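Local atomic coordinates of CELL division protein FTSZ (Haloferax volcanii, PDB entry 4B45), a protein that binds and probably hydrolyses GTP as a tubulin-like protein of archaea and takes part in the control of cell shape. Residues N239-V251 against E306-G318. Sequence-based numbering, arbitrary orientation.
Sequences NINAVMSTTRRAV and ESGRLASLVLLGG
Ser312 OG is gripped by two threonine hydroxyls of the helix that come at it nearly at right angles, Thr247 OG1 at 2.7 Å and Thr246 OG1, hydrogen-bonded to it, at 2.8 Å. The Thr247 hydroxyl, anti to its own carbonyl carbon (chi1 -54°), turns back along the helix and donates to Val243 O at 2.5 Å. Val243 O also takes the backbone amide of Thr247. This small buried polar cluster pins the middle of the strand to the helix. A valine in place of Thr247 would probably cost Ser312 OG one of its two hydroxyl partners and take from Val243 O its hydroxyl donor. Apolar contacts flank the cluster: Leu310 reaches with CD1 to Asn239 CB (3.5 Å), whose amide is held by Ser233 O and Thr276 O, while at the other end Val314 CG2 meets Ala250 CB at 4.1 Å and its CG1 faces Val251 CG2. The helix crosses strand 309-317 at -37°, the axes approaching to 7.1 Å. Within the C-terminal domain, helix 240-252 lies beside helix 279-293 on one face of the sheet, where strand 309-319 runs between strands 222-231 and 263-272.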
loop_
_atom_site.group_PDB
_atom_site.type_symbol
_atom_site.label_atom_id
_atom_site.label_comp_id
_atom_site.label_asym_id
_atom_site.label_seq_id
_atom_site.Cartn_x
_atom_site.Cartn_y
_atom_site.Cartn_z
ATOM N N ASN A 239 20.449 18.222 -12.004
ATOM C CA ASN A 239 19.667 17.156 -11.388
ATOM C C ASN A 239 19.215 16.112 -12.389
ATOM O O ASN A 239 18.378 15.272 -12.083
ATOM C CB ASN A 239 18.450 17.740 -10.657
ATOM C CG ASN A 239 18.842 18.593 -9.465
ATOM O OD1 ASN A 239 19.786 18.271 -8.743
ATOM N ND2 ASN A 239 18.118 19.685 -9.249
ATOM N N ILE A 240 19.741 16.186 -13.600
ATOM C CA ILE A 240 19.321 15.249 -14.636
ATOM C C ILE A 240 19.652 13.817 -14.238
ATOM O O ILE A 240 18.801 12.929 -14.318
ATOM C CB ILE A 240 19.936 15.590 -16.000
ATOM C CG1 ILE A 240 19.260 16.838 -16.575
ATOM C CG2 ILE A 240 19.754 14.425 -16.950
ATOM C CD1 ILE A 240 19.885 17.354 -17.845
ATOM N N ASN A 241 20.892 13.607 -13.797
ATOM C CA ASN A 241 21.342 12.313 -13.276
ATOM C C ASN A 241 20.548 11.846 -12.059
ATOM O O ASN A 241 20.163 10.671 -11.965
ATOM C CB ASN A 241 22.827 12.379 -12.922
ATOM C CG ASN A 241 23.332 11.107 -12.255
ATOM O OD1 ASN A 241 23.615 11.086 -11.052
ATOM N ND2 ASN A 241 23.451 10.039 -13.039
ATOM N N ALA A 242 20.326 12.763 -11.120
ATOM C CA ALA A 242 19.502 12.481 -9.944
ATOM C C ALA A 242 18.118 11.908 -10.304
ATOM O O ALA A 242 17.669 10.947 -9.684
ATOM C CB ALA A 242 19.350 13.736 -9.085
ATOM N N VAL A 243 17.453 12.496 -11.302
ATOM C CA VAL A 243 16.144 12.012 -11.748
ATOM C C VAL A 243 16.230 10.612 -12.353
ATOM O O VAL A 243 15.371 9.754 -12.076
ATOM C CB VAL A 243 15.475 12.992 -12.769
ATOM C CG1 VAL A 243 14.145 12.431 -13.299
ATOM C CG2 VAL A 243 15.232 14.337 -12.124
ATOM N N MET A 244 17.255 10.382 -13.176
ATOM C CA MET A 244 17.494 9.064 -13.770
ATOM C C MET A 244 17.718 8.004 -12.698
ATOM O O MET A 244 17.187 6.893 -12.767
ATOM C CB MET A 244 18.740 9.064 -14.663
ATOM C CG MET A 244 18.669 9.949 -15.896
ATOM S SD MET A 244 17.153 9.653 -16.817
ATOM C CE MET A 244 17.464 8.078 -17.618
ATOM N N SER A 245 18.537 8.336 -11.716
ATOM C CA SER A 245 18.988 7.321 -10.793
ATOM C C SER A 245 17.923 7.046 -9.731
ATOM O O SER A 245 17.681 5.883 -9.412
ATOM C CB SER A 245 20.326 7.704 -10.168
ATOM O OG SER A 245 20.124 8.428 -8.973
ATOM N N THR A 246 17.285 8.087 -9.190
ATOM C CA THR A 246 16.146 7.844 -8.287
ATOM C C THR A 246 15.067 6.994 -8.957
ATOM O O THR A 246 14.480 6.109 -8.328
ATOM C CB THR A 246 15.494 9.140 -7.724
ATOM O OG1 THR A 246 14.906 9.913 -8.790
ATOM C CG2 THR A 246 16.523 9.967 -6.957
ATOM N N THR A 247 14.809 7.263 -10.234
ATOM C CA THR A 247 13.792 6.515 -10.975
ATOM C C THR A 247 14.211 5.062 -11.128
ATOM O O THR A 247 13.406 4.168 -10.869
ATOM C CB THR A 247 13.495 7.138 -12.353
ATOM O OG1 THR A 247 13.157 8.514 -12.185
ATOM C CG2 THR A 247 12.334 6.441 -13.027
ATOM N N ARG A 248 15.462 4.823 -11.533
ATOM C CA ARG A 248 15.999 3.454 -11.567
ATOM C C ARG A 248 15.914 2.747 -10.215
ATOM O O ARG A 248 15.525 1.575 -10.138
ATOM C CB ARG A 248 17.457 3.418 -12.039
ATOM C CG ARG A 248 17.678 3.826 -13.495
ATOM C CD ARG A 248 19.102 3.455 -13.944
ATOM N NE ARG A 248 19.579 4.300 -15.034
ATOM C CZ ARG A 248 20.364 5.360 -14.866
ATOM N NH1 ARG A 248 20.773 5.700 -13.648
ATOM N NH2 ARG A 248 20.748 6.074 -15.916
ATOM N N ARG A 249 16.303 3.443 -9.153
ATOM C CA ARG A 249 16.284 2.825 -7.833
ATOM C C ARG A 249 14.864 2.499 -7.404
ATOM O O ARG A 249 14.621 1.424 -6.859
ATOM C CB ARG A 249 16.971 3.706 -6.788
ATOM C CG ARG A 249 18.491 3.720 -6.906
ATOM C CD ARG A 249 19.127 4.026 -5.574
ATOM N NE ARG A 249 18.434 5.101 -4.871
ATOM C CZ ARG A 249 18.755 6.388 -4.967
ATOM N NH1 ARG A 249 19.763 6.769 -5.745
ATOM N NH2 ARG A 249 18.068 7.296 -4.284
ATOM N N ALA A 250 13.935 3.420 -7.668
ATOM C CA ALA A 250 12.535 3.242 -7.294
ATOM C C ALA A 250 11.966 1.976 -7.927
ATOM O O ALA A 250 11.244 1.216 -7.283
ATOM C CB ALA A 250 11.705 4.466 -7.691
ATOM N N VAL A 251 12.325 1.748 -9.183
ATOM C CA VAL A 251 11.867 0.577 -9.930
ATOM C C VAL A 251 12.626 -0.705 -9.567
ATOM O O VAL A 251 12.043 -1.780 -9.537
ATOM C CB VAL A 251 11.995 0.818 -11.450
ATOM C CG1 VAL A 251 11.594 -0.423 -12.234
ATOM C CG2 VAL A 251 11.170 2.046 -11.878
ATOM N N GLU A 306 7.558 21.550 -1.498
ATOM C CA GLU A 306 8.731 22.115 -0.847
ATOM C C GLU A 306 9.623 20.995 -0.309
ATOM O O GLU A 306 9.164 20.100 0.416
ATOM C CB GLU A 306 8.332 23.069 0.282
ATOM C CG GLU A 306 9.518 23.643 1.045
ATOM C CD GLU A 306 9.114 24.594 2.163
ATOM O OE1 GLU A 306 7.900 24.724 2.434
ATOM O OE2 GLU A 306 10.016 25.216 2.768
ATOM N N SER A 307 10.901 21.057 -0.668
ATOM C CA SER A 307 11.857 20.024 -0.301
ATOM C C SER A 307 13.247 20.486 -0.715
ATOM O O SER A 307 13.391 21.366 -1.576
ATOM C CB SER A 307 11.502 18.721 -1.025
ATOM O OG SER A 307 12.371 17.668 -0.668
ATOM N N GLY A 308 14.271 19.902 -0.104
ATOM C CA GLY A 308 15.634 20.140 -0.545
ATOM C C GLY A 308 16.059 18.998 -1.445
ATOM O O GLY A 308 17.194 18.932 -1.916
ATOM N N ARG A 309 15.119 18.098 -1.698
ATOM C CA ARG A 309 15.397 16.881 -2.436
ATOM C C ARG A 309 14.490 16.710 -3.653
ATOM O O ARG A 309 13.607 17.529 -3.919
ATOM C CB ARG A 309 15.245 15.680 -1.495
ATOM C CG ARG A 309 16.096 15.812 -0.240
ATOM C CD ARG A 309 15.802 14.728 0.792
ATOM N NE ARG A 309 16.153 13.402 0.298
ATOM C CZ ARG A 309 17.395 12.936 0.244
ATOM N NH1 ARG A 309 18.407 13.686 0.656
ATOM N NH2 ARG A 309 17.624 11.719 -0.227
ATOM N N LEU A 310 14.739 15.636 -4.391
ATOM C CA LEU A 310 13.890 15.201 -5.488
ATOM C C LEU A 310 13.597 13.752 -5.207
ATOM O O LEU A 310 14.424 13.061 -4.611
ATOM C CB LEU A 310 14.652 15.243 -6.812
ATOM C CG LEU A 310 14.929 16.572 -7.480
ATOM C CD1 LEU A 310 15.996 16.367 -8.536
ATOM C CD2 LEU A 310 13.648 17.102 -8.095
ATOM N N ALA A 311 12.453 13.266 -5.662
ATOM C CA ALA A 311 12.193 11.842 -5.547
ATOM C C ALA A 311 11.400 11.347 -6.732
ATOM O O ALA A 311 10.671 12.114 -7.351
ATOM C CB ALA A 311 11.470 11.517 -4.241
ATOM N N SER A 312 11.578 10.069 -7.051
ATOM C CA SER A 312 10.720 9.384 -7.995
ATOM C C SER A 312 9.824 8.437 -7.208
ATOM O O SER A 312 10.280 7.666 -6.352
ATOM C CB SER A 312 11.522 8.587 -9.021
ATOM O OG SER A 312 12.378 9.434 -9.763
ATOM N N LEU A 313 8.542 8.512 -7.500
ATOM C CA LEU A 313 7.573 7.640 -6.882
ATOM C C LEU A 313 6.956 6.921 -8.057
ATOM O O LEU A 313 6.325 7.552 -8.907
ATOM C CB LEU A 313 6.540 8.486 -6.161
ATOM C CG LEU A 313 5.458 7.828 -5.321
ATOM C CD1 LEU A 313 6.066 7.238 -4.044
ATOM C CD2 LEU A 313 4.397 8.871 -4.991
ATOM N N VAL A 314 7.188 5.616 -8.147
ATOM C CA VAL A 314 6.710 4.844 -9.293
ATOM C C VAL A 314 5.734 3.741 -8.906
ATOM O O VAL A 314 6.115 2.783 -8.244
ATOM C CB VAL A 314 7.870 4.196 -10.047
ATOM C CG1 VAL A 314 7.336 3.378 -11.201
ATOM C CG2 VAL A 314 8.836 5.276 -10.560
ATOM N N LEU A 315 4.484 3.877 -9.345
ATOM C CA LEU A 315 3.457 2.864 -9.138
ATOM C C LEU A 315 3.485 1.904 -10.311
ATOM O O LEU A 315 3.464 2.334 -11.463
ATOM C CB LEU A 315 2.069 3.520 -9.037
ATOM C CG LEU A 315 0.872 2.565 -8.904
ATOM C CD1 LEU A 315 0.955 1.733 -7.609
ATOM C CD2 LEU A 315 -0.478 3.305 -9.006
ATOM N N LEU A 316 3.564 0.609 -10.022
ATOM C CA LEU A 316 3.553 -0.407 -11.065
ATOM C C LEU A 316 2.311 -1.262 -10.925
ATOM O O LEU A 316 2.111 -1.910 -9.896
ATOM C CB LEU A 316 4.795 -1.286 -10.955
ATOM C CG LEU A 316 6.120 -0.521 -11.006
ATOM C CD1 LEU A 316 7.163 -1.188 -10.151
ATOM C CD2 LEU A 316 6.602 -0.420 -12.442
ATOM N N GLY A 317 1.481 -1.284 -11.958
ATOM C CA GLY A 317 0.238 -2.031 -11.892
ATOM C C GLY A 317 0.334 -3.278 -12.738
ATOM O O GLY A 317 1.037 -3.289 -13.749
ATOM N N GLY A 318 -0.352 -4.340 -12.323
ATOM C CA GLY A 318 -0.317 -5.598 -13.059
ATOM C C GLY A 318 1.066 -6.218 -13.089
ATOM O O GLY A 318 1.581 -6.564 -14.150
#